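Lys-gingipain catalytic subunit (Porphyromonas gingivalis, PDB 4TKX) acts as a secreted cysteine protease that cleaves proteins after lysine, including haemoglobin, collagen and immunoglobulins, here seen as its catalytic domain with a covalent inhibitor. Local coordinates at residues M16-G21 with P30-K35; T220-P225 with P259-V264; C248-Q253 with S280-W285. All coordinates share one frame; numbering follows the deposited sequence.

Interaction 1: residues M16-G21 with P30-K35; sequences MLVVAG and PWLTWK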
# COMPACT_ATOMS: atom_id res chain seq x y z
N MET A 16 9.28 -9.35 -5.80
CA MET A 16 8.32 -9.65 -4.75
C MET A 16 8.38 -11.12 -4.36
O MET A 16 8.33 -12.02 -5.22
CB MET A 16 6.91 -9.29 -5.19
CG MET A 16 5.84 -9.63 -4.14
SD MET A 16 4.28 -8.77 -4.42
CE MET A 16 3.69 -9.58 -5.83
N LEU A 17 8.49 -11.35 -3.05
CA LEU A 17 8.38 -12.67 -2.47
C LEU A 17 6.95 -12.84 -1.98
O LEU A 17 6.42 -11.98 -1.27
CB LEU A 17 9.36 -12.78 -1.28
CG LEU A 17 9.31 -14.09 -0.48
CD1 LEU A 17 9.64 -15.28 -1.34
CD2 LEU A 17 10.28 -13.99 0.66
N VAL A 18 6.32 -13.93 -2.37
CA VAL A 18 4.94 -14.20 -2.00
C VAL A 18 4.90 -15.50 -1.20
O VAL A 18 5.40 -16.54 -1.66
CB VAL A 18 4.03 -14.35 -3.24
CG1 VAL A 18 2.57 -14.64 -2.82
CG2 VAL A 18 4.08 -13.11 -4.10
N VAL A 19 4.34 -15.42 -0.00
CA VAL A 19 4.10 -16.62 0.81
C VAL A 19 2.60 -16.72 1.03
O VAL A 19 1.97 -15.80 1.56
CB VAL A 19 4.85 -16.54 2.16
CG1 VAL A 19 4.51 -17.76 3.05
CG2 VAL A 19 6.35 -16.43 1.92
N ALA A 20 2.01 -17.83 0.58
CA ALA A 20 0.57 -17.94 0.51
C ALA A 20 0.07 -19.27 1.06
O ALA A 20 0.68 -20.33 0.89
CB ALA A 20 0.09 -17.80 -0.94
N GLY A 21 -1.06 -19.21 1.74
CA GLY A 21 -1.76 -20.43 2.08
C GLY A 21 -2.06 -21.26 0.85
O GLY A 21 -2.45 -20.75 -0.22
N PRO A 30 -4.67 -14.82 -11.02
CA PRO A 30 -4.83 -13.60 -11.81
C PRO A 30 -4.06 -12.40 -11.25
O PRO A 30 -3.63 -11.52 -11.99
CB PRO A 30 -6.32 -13.31 -11.75
CG PRO A 30 -6.95 -14.48 -11.16
CD PRO A 30 -5.95 -15.37 -10.56
N TRP A 31 -3.89 -12.35 -9.93
CA TRP A 31 -3.11 -11.28 -9.31
C TRP A 31 -1.62 -11.45 -9.67
O TRP A 31 -0.95 -10.50 -10.10
CB TRP A 31 -3.34 -11.32 -7.81
CG TRP A 31 -2.75 -10.22 -6.99
CD1 TRP A 31 -3.23 -8.96 -6.84
CD2 TRP A 31 -1.59 -10.31 -6.17
NE1 TRP A 31 -2.45 -8.25 -5.97
CE2 TRP A 31 -1.43 -9.05 -5.54
CE3 TRP A 31 -0.69 -11.33 -5.88
CZ2 TRP A 31 -0.39 -8.80 -4.65
CZ3 TRP A 31 0.35 -11.06 -4.99
CH2 TRP A 31 0.48 -9.81 -4.39
N LEU A 32 -1.11 -12.66 -9.51
CA LEU A 32 0.28 -12.93 -9.87
C LEU A 32 0.54 -12.66 -11.34
O LEU A 32 1.59 -12.12 -11.71
CB LEU A 32 0.62 -14.39 -9.57
CG LEU A 32 0.47 -14.80 -8.11
CD1 LEU A 32 0.60 -16.33 -7.98
CD2 LEU A 32 1.52 -14.09 -7.26
N THR A 33 -0.39 -13.06 -12.19
CA THR A 33 -0.24 -12.83 -13.63
C THR A 33 -0.07 -11.34 -13.96
O THR A 33 0.84 -10.93 -14.68
CB THR A 33 -1.44 -13.41 -14.41
OG1 THR A 33 -1.45 -14.84 -14.28
CG2 THR A 33 -1.36 -13.04 -15.89
N TRP A 34 -0.93 -10.51 -13.37
CA TRP A 34 -0.84 -9.06 -13.56
C TRP A 34 0.43 -8.47 -12.95
O TRP A 34 1.08 -7.63 -13.58
CB TRP A 34 -2.07 -8.40 -12.96
CG TRP A 34 -1.96 -6.91 -12.80
CD1 TRP A 34 -2.11 -6.21 -11.63
CD2 TRP A 34 -1.69 -5.92 -13.81
NE1 TRP A 34 -1.94 -4.87 -11.84
CE2 TRP A 34 -1.70 -4.66 -13.18
CE3 TRP A 34 -1.46 -5.99 -15.19
CZ2 TRP A 34 -1.47 -3.48 -13.87
CZ3 TRP A 34 -1.20 -4.80 -15.88
CH2 TRP A 34 -1.23 -3.57 -15.22
N LYS A 35 0.81 -8.90 -11.73
CA LYS A 35 2.04 -8.37 -11.17
C LYS A 35 3.24 -8.68 -12.09
O LYS A 35 4.10 -7.82 -12.30
CB LYS A 35 2.30 -8.90 -9.77
CG LYS A 35 1.25 -8.47 -8.75
CD LYS A 35 1.06 -6.95 -8.66
CE LYS A 35 0.13 -6.61 -7.52
NZ LYS A 35 -0.20 -5.17 -7.37

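Interaction 2: residues T220-P225 with P259-V264; sequences TAWADP and PCFGEV. With PB (lead (II) ion), chain T.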
# COMPACT_ATOMS: atom_id res chain seq x y z
N THR A 220 -13.53 -3.71 15.30
CA THR A 220 -14.50 -3.85 14.21
C THR A 220 -15.20 -2.53 13.83
O THR A 220 -16.23 -2.55 13.16
CB THR A 220 -15.59 -4.88 14.56
OG1 THR A 220 -16.28 -4.45 15.74
CG2 THR A 220 -15.00 -6.27 14.81
N ALA A 221 -14.64 -1.40 14.22
CA ALA A 221 -15.28 -0.12 13.91
C ALA A 221 -14.37 1.09 13.98
O ALA A 221 -13.45 1.15 14.80
CB ALA A 221 -16.48 0.09 14.82
N TRP A 222 -14.66 2.06 13.12
CA TRP A 222 -14.34 3.45 13.42
C TRP A 222 -15.45 3.92 14.35
O TRP A 222 -16.62 3.78 14.02
CB TRP A 222 -14.31 4.29 12.14
CG TRP A 222 -13.12 4.00 11.21
CD1 TRP A 222 -12.03 3.22 11.49
CD2 TRP A 222 -12.92 4.51 9.89
NE1 TRP A 222 -11.17 3.21 10.42
CE2 TRP A 222 -11.69 3.99 9.42
CE3 TRP A 222 -13.66 5.35 9.05
CZ2 TRP A 222 -11.18 4.31 8.17
CZ3 TRP A 222 -13.16 5.64 7.80
CH2 TRP A 222 -11.93 5.13 7.37
N ALA A 223 -15.11 4.43 15.54
CA ALA A 223 -16.08 4.56 16.62
C ALA A 223 -17.09 5.69 16.50
O ALA A 223 -18.27 5.53 16.87
CB ALA A 223 -15.34 4.70 17.95
N ASP A 224 -16.66 6.86 16.03
CA ASP A 224 -17.50 8.05 16.07
C ASP A 224 -16.88 9.14 15.21
O ASP A 224 -15.85 9.72 15.58
CB ASP A 224 -17.64 8.54 17.52
CG ASP A 224 -18.71 9.60 17.67
OD1 ASP A 224 -19.12 10.19 16.64
OD2 ASP A 224 -19.13 9.87 18.83
N PRO A 225 -17.49 9.43 14.05
CA PRO A 225 -18.72 8.83 13.51
C PRO A 225 -18.58 7.34 13.28
O PRO A 225 -17.56 6.85 12.79
CB PRO A 225 -18.94 9.59 12.20
CG PRO A 225 -17.61 10.16 11.84
CD PRO A 225 -16.97 10.48 13.16
N PRO A 259 -13.40 -11.15 12.22
CA PRO A 259 -12.60 -10.40 11.25
C PRO A 259 -12.54 -8.92 11.66
O PRO A 259 -13.57 -8.33 12.00
CB PRO A 259 -13.39 -10.58 9.95
CG PRO A 259 -14.06 -11.92 10.13
CD PRO A 259 -14.47 -11.93 11.58
N CYS A 260 -11.35 -8.34 11.63
CA CYS A 260 -11.22 -6.94 12.04
C CYS A 260 -11.67 -6.00 10.91
O CYS A 260 -11.90 -6.40 9.77
CB CYS A 260 -9.80 -6.63 12.48
SG CYS A 260 -8.57 -6.65 11.16
N PHE A 261 -11.85 -4.74 11.28
CA PHE A 261 -12.31 -3.71 10.36
C PHE A 261 -11.45 -3.71 9.08
O PHE A 261 -11.97 -3.65 7.96
CB PHE A 261 -12.24 -2.36 11.08
CG PHE A 261 -12.70 -1.19 10.27
CD1 PHE A 261 -11.82 -0.54 9.40
CD2 PHE A 261 -13.98 -0.71 10.39
CE1 PHE A 261 -12.24 0.55 8.67
CE2 PHE A 261 -14.40 0.37 9.67
CZ PHE A 261 -13.51 1.01 8.80
N GLY A 262 -10.14 -3.76 9.25
CA GLY A 262 -9.25 -3.73 8.09
C GLY A 262 -9.41 -4.91 7.16
O GLY A 262 -9.26 -4.79 5.93
N GLU A 263 -9.67 -6.07 7.74
CA GLU A 263 -9.94 -7.28 6.97
C GLU A 263 -11.28 -7.16 6.24
O GLU A 263 -11.39 -7.45 5.06
CB GLU A 263 -9.94 -8.51 7.88
CG GLU A 263 -8.54 -8.96 8.27
CD GLU A 263 -8.51 -10.10 9.28
OE1 GLU A 263 -9.27 -10.02 10.25
OE2 GLU A 263 -7.72 -11.06 9.11
N VAL A 264 -12.32 -6.71 6.94
CA VAL A 264 -13.62 -6.64 6.32
C VAL A 264 -13.60 -5.61 5.18
O VAL A 264 -14.13 -5.87 4.11
CB VAL A 264 -14.72 -6.33 7.34
CG1 VAL A 264 -16.05 -6.15 6.64
CG2 VAL A 264 -14.79 -7.47 8.38
PB PB T . -8.40 -12.43 11.05
O HOH W 1 -10.75 -13.22 11.07

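Interaction 3: residues C248-Q253 with S280-W285; sequences CCITAQ and SPNSYW. With TCK (N-[(1S)-5-amino-1-(chloroacetyl)pentyl]-4-methylbenzenesulfonamide), chain U.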
# COMPACT_ATOMS: atom_id res chain seq x y z
N CYS A 248 -6.13 5.20 14.37
CA CYS A 248 -6.92 4.93 15.56
C CYS A 248 -6.52 3.58 16.12
O CYS A 248 -5.71 2.87 15.52
CB CYS A 248 -8.42 4.93 15.21
SG CYS A 248 -8.92 3.75 13.94
N CYS A 249 -7.08 3.22 17.27
CA CYS A 249 -6.78 1.91 17.85
C CYS A 249 -7.32 0.72 17.08
O CYS A 249 -8.41 0.77 16.53
CB CYS A 249 -7.36 1.83 19.26
SG CYS A 249 -6.63 3.01 20.39
N ILE A 250 -6.50 -0.32 17.07
CA ILE A 250 -6.87 -1.75 16.88
C ILE A 250 -7.73 -2.23 15.69
O ILE A 250 -8.06 -3.41 15.61
CB ILE A 250 -7.44 -2.37 18.21
CG1 ILE A 250 -8.80 -1.78 18.60
CG2 ILE A 250 -6.41 -2.22 19.36
CD1 ILE A 250 -9.36 -2.34 19.92
N THR A 251 -8.02 -1.35 14.73
CA THR A 251 -8.83 -1.75 13.59
C THR A 251 -8.11 -2.74 12.67
O THR A 251 -8.76 -3.37 11.83
CB THR A 251 -9.28 -0.57 12.73
OG1 THR A 251 -8.14 0.11 12.20
CG2 THR A 251 -10.18 0.38 13.52
N ALA A 252 -6.79 -2.85 12.79
CA ALA A 252 -6.03 -3.84 12.02
C ALA A 252 -5.53 -5.00 12.88
O ALA A 252 -4.55 -5.65 12.54
CB ALA A 252 -4.87 -3.18 11.28
N GLN A 253 -6.21 -5.27 14.00
CA GLN A 253 -5.82 -6.37 14.88
C GLN A 253 -6.33 -7.67 14.28
O GLN A 253 -7.40 -8.16 14.64
CB GLN A 253 -6.36 -6.16 16.30
CG GLN A 253 -5.67 -7.05 17.32
CD GLN A 253 -6.11 -6.77 18.73
OE1 GLN A 253 -6.75 -7.60 19.39
NE2 GLN A 253 -5.76 -5.58 19.22
N SER A 280 -2.65 -2.54 14.67
CA SER A 280 -3.04 -3.73 15.39
C SER A 280 -3.29 -3.47 16.90
O SER A 280 -4.33 -3.85 17.41
CB SER A 280 -2.01 -4.84 15.18
OG SER A 280 -2.26 -5.93 16.06
N PRO A 281 -2.34 -2.81 17.59
CA PRO A 281 -2.60 -2.42 18.98
C PRO A 281 -3.22 -1.02 19.05
O PRO A 281 -3.60 -0.44 18.02
CB PRO A 281 -1.19 -2.37 19.58
CG PRO A 281 -0.36 -1.82 18.44
CD PRO A 281 -0.95 -2.51 17.19
N ASN A 282 -3.29 -0.48 20.26
CA ASN A 282 -3.71 0.90 20.44
C ASN A 282 -2.79 1.86 19.70
O ASN A 282 -1.60 1.62 19.58
CB ASN A 282 -3.69 1.26 21.92
CG ASN A 282 -4.70 0.50 22.73
OD1 ASN A 282 -5.70 0.02 22.20
ND2 ASN A 282 -4.45 0.39 24.02
N SER A 283 -3.36 2.94 19.19
CA SER A 283 -2.57 4.08 18.73
C SER A 283 -2.83 5.25 19.68
O SER A 283 -3.72 5.20 20.55
CB SER A 283 -2.89 4.46 17.27
OG SER A 283 -4.11 5.17 17.17
N TYR A 284 -2.04 6.30 19.53
CA TYR A 284 -2.05 7.41 20.49
C TYR A 284 -2.10 8.72 19.75
O TYR A 284 -1.67 8.82 18.61
CB TYR A 284 -0.81 7.34 21.38
CG TYR A 284 -0.86 6.11 22.23
CD1 TYR A 284 -1.59 6.09 23.41
CD2 TYR A 284 -0.23 4.95 21.81
CE1 TYR A 284 -1.65 4.94 24.18
CE2 TYR A 284 -0.29 3.80 22.57
CZ TYR A 284 -1.01 3.80 23.75
OH TYR A 284 -1.07 2.64 24.49
N TRP A 285 -2.64 9.74 20.39
CA TRP A 285 -2.86 10.99 19.70
C TRP A 285 -1.57 11.64 19.18
O TRP A 285 -1.51 12.07 18.02
CB TRP A 285 -3.66 11.95 20.57
CG TRP A 285 -5.09 11.51 20.79
CD1 TRP A 285 -5.59 10.83 21.87
CD2 TRP A 285 -6.20 11.74 19.92
NE1 TRP A 285 -6.93 10.62 21.72
CE2 TRP A 285 -7.34 11.17 20.53
CE3 TRP A 285 -6.36 12.37 18.67
CZ2 TRP A 285 -8.61 11.21 19.94
CZ3 TRP A 285 -7.63 12.41 18.10
CH2 TRP A 285 -8.73 11.84 18.73
S TCK U . -6.43 6.52 23.05
O1S TCK U . -5.33 7.44 23.05
O2S TCK U . -7.65 7.29 23.25
C1 TCK U . -6.26 5.31 24.36
C2 TCK U . -7.23 5.28 25.35
C3 TCK U . -7.12 4.34 26.39
C4 TCK U . -6.05 3.47 26.42
C5 TCK U . -5.06 3.52 25.41
C6 TCK U . -5.16 4.44 24.38
C7 TCK U . -5.94 2.48 27.54
N TCK U . -6.44 5.72 21.60
CA TCK U . -7.47 5.95 20.57
C TCK U . -8.14 4.63 20.28
O TCK U . -8.70 4.43 19.24
CB TCK U . -6.82 6.51 19.28
CG TCK U . -6.26 7.90 19.49
CD TCK U . -5.42 8.40 18.25
CE TCK U . -6.27 8.93 17.13
NZ TCK U . -5.42 9.30 16.02
CM TCK U . -8.00 3.51 21.33

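Interaction 1: residues M16-G21 with P30-K35
The thioether of Met16 meets the indole of Trp31 in a Met-aromatic contact that is neither over the face nor at the edge: Met16 SD lies 5.1 Å from the centroid of the six-membered ring of Trp31, 60° off the ring normal. The methyl touches most closely, Met16 CE standing 3.5 Å from Trp31 CH2. Met16 reaches across with CG opposite the backbone nitrogen (chi1 178°) and a second extended torsion, and only the turn at chi3 (71°) brings the methyl round to the ring and within 4.0 Å of Lys35 CG. Val18 works from further along the strand: its CG2 lies near the plane of the indole, 4.3 Å from Trp31 CZ3, and rests 4.2 Å from Leu32 CD2. The indole is also covered within its own helix, where the bent chain of Lys35 carries CE over one face. The polar ends are engaged beyond the contact. Trp31 NE1 hydrogen-bonds to Asp362, while Lys35 NZ forms salt bridges with Asp362 and Glu140, so one carboxylate holds both the ring and the ammonium that lies beside it. No hydrogen bond links the two segments, and the axes of the short strand and helix segments, nearly antiparallel, approach to 11.9 Å, a separation bridged by these side chains. Ile133 and Val136 of helix 126-141 pack on Trp31. The arrangement is that of a beta-alpha-beta unit, in which helix 25-37 covers the parallel sheet while the chain crosses from strand 14-20 to its neighbour, strand 40-46.

Interaction 2: residues T220-P225 with P259-V264
Trp222 and Phe261 stack face to face, the five-membered ring of Trp222 and the ring of Phe261 having centroids 4.1 Å apart and planes inclined by 26°. The overlap is offset: Phe261 CE1 comes to 3.4 Å from Trp222 NE1, and Phe261 CZ to 3.5 Å from Trp222 CE2. Phe261 extends straight off the first turn of its helix, CG trans to the backbone nitrogen (chi1 -179°), which also lays CD2 3.8 Å from Ala221 CA. Trp222, with CG trans to the carbonyl carbon, crosses Phe261 at about a right angle and presents its indole face. At Thr220 the methyl does the touching, CG2 lying 3.8 Å from Pro259 O. Cys260 N-caps the helix in a capping box: its N-H gives a fairly straight bond to the anti lone pair of Glu263 OE1 (3.0 Å), and SG takes a weak one from Glu263 N. Both carboxylate oxygens bind lead at a known calcium site, Glu263 OE2 at 2.5 Å and OE1 at 2.7 Å, consistent with the cap orienting this ligand. Around the stack, Trp222 NE1 bonds to Tyr276 and its ring stacks on Tyr213 of strand 210-214, while Phe261 packs on strand 226-228 and helix 229-233.

Interaction 3: residues C248-Q253 with S280-W285
Ser280, Ser283 and Cys249 bury the most surface where these loops run side by side. The carbonyl of Ser280 gathers several contacts: Gln253 NE2 reaches Ser280 O at 2.9 Å in a nearly straight bond, the oxygen in the plane of the Gln253 amide though NE2 is tilted from the carbonyl plane, and Ile250 adds a CA-H...O contact and its CG2 methyl, 3.3 Å from the same oxygen. The hydroxyl of Ser280 turns instead to Val100 O. Ile250 N bonds to Pro281 O (3.1 Å) from well above the carbonyl plane. Ser283 points its side chain at the other loop, OG packing 3.1 Å from Cys248 C; its bond goes to Asp288. The nucleophile Cys249 has SG trans to the carbonyl carbon (chi1 -63°), which sets the sulfur 3.6 Å from Asn282 CA; SG is bonded covalently to the inhibitor's CM. Cys249 N donates to the inhibitor's ketone oxygen, as expected of an oxyanion-hole donor. The inhibitor's lysine-like stem lies over one face of Trp285. Loops following neighbouring parallel strands 242-247 and 273-279 thus form the nucleophile side of the C25 protease active site and part of its lysine pocket, completed by residues such as His216 and Asp288.

How the interactions relate
Interaction 1 comes first along the chain and is complete before the others begin, whereas the segments of interactions 2 and 3 alternate: 220-225, 248-253, 259-264, 280-285. Interaction 1 belongs to the four-stranded parallel sheet and its helices, its centre about 27 Å and 28 Å from those of interactions 2 and 3. These two lie about 11 Å apart, centre to centre, beside the C-terminal ends of strands 242-247 and 273-279 of the six-stranded sheet, with 221-223 in a small antiparallel sheet. They touch directly: Gly262 N probably hydrogen-bonds to Thr251 O at 3.0 Å. The aromatic stack and metal-bound helix of interaction 2 therefore adjoin the catalytic loops, while interaction 1 packs a separate part of the C25 protease region.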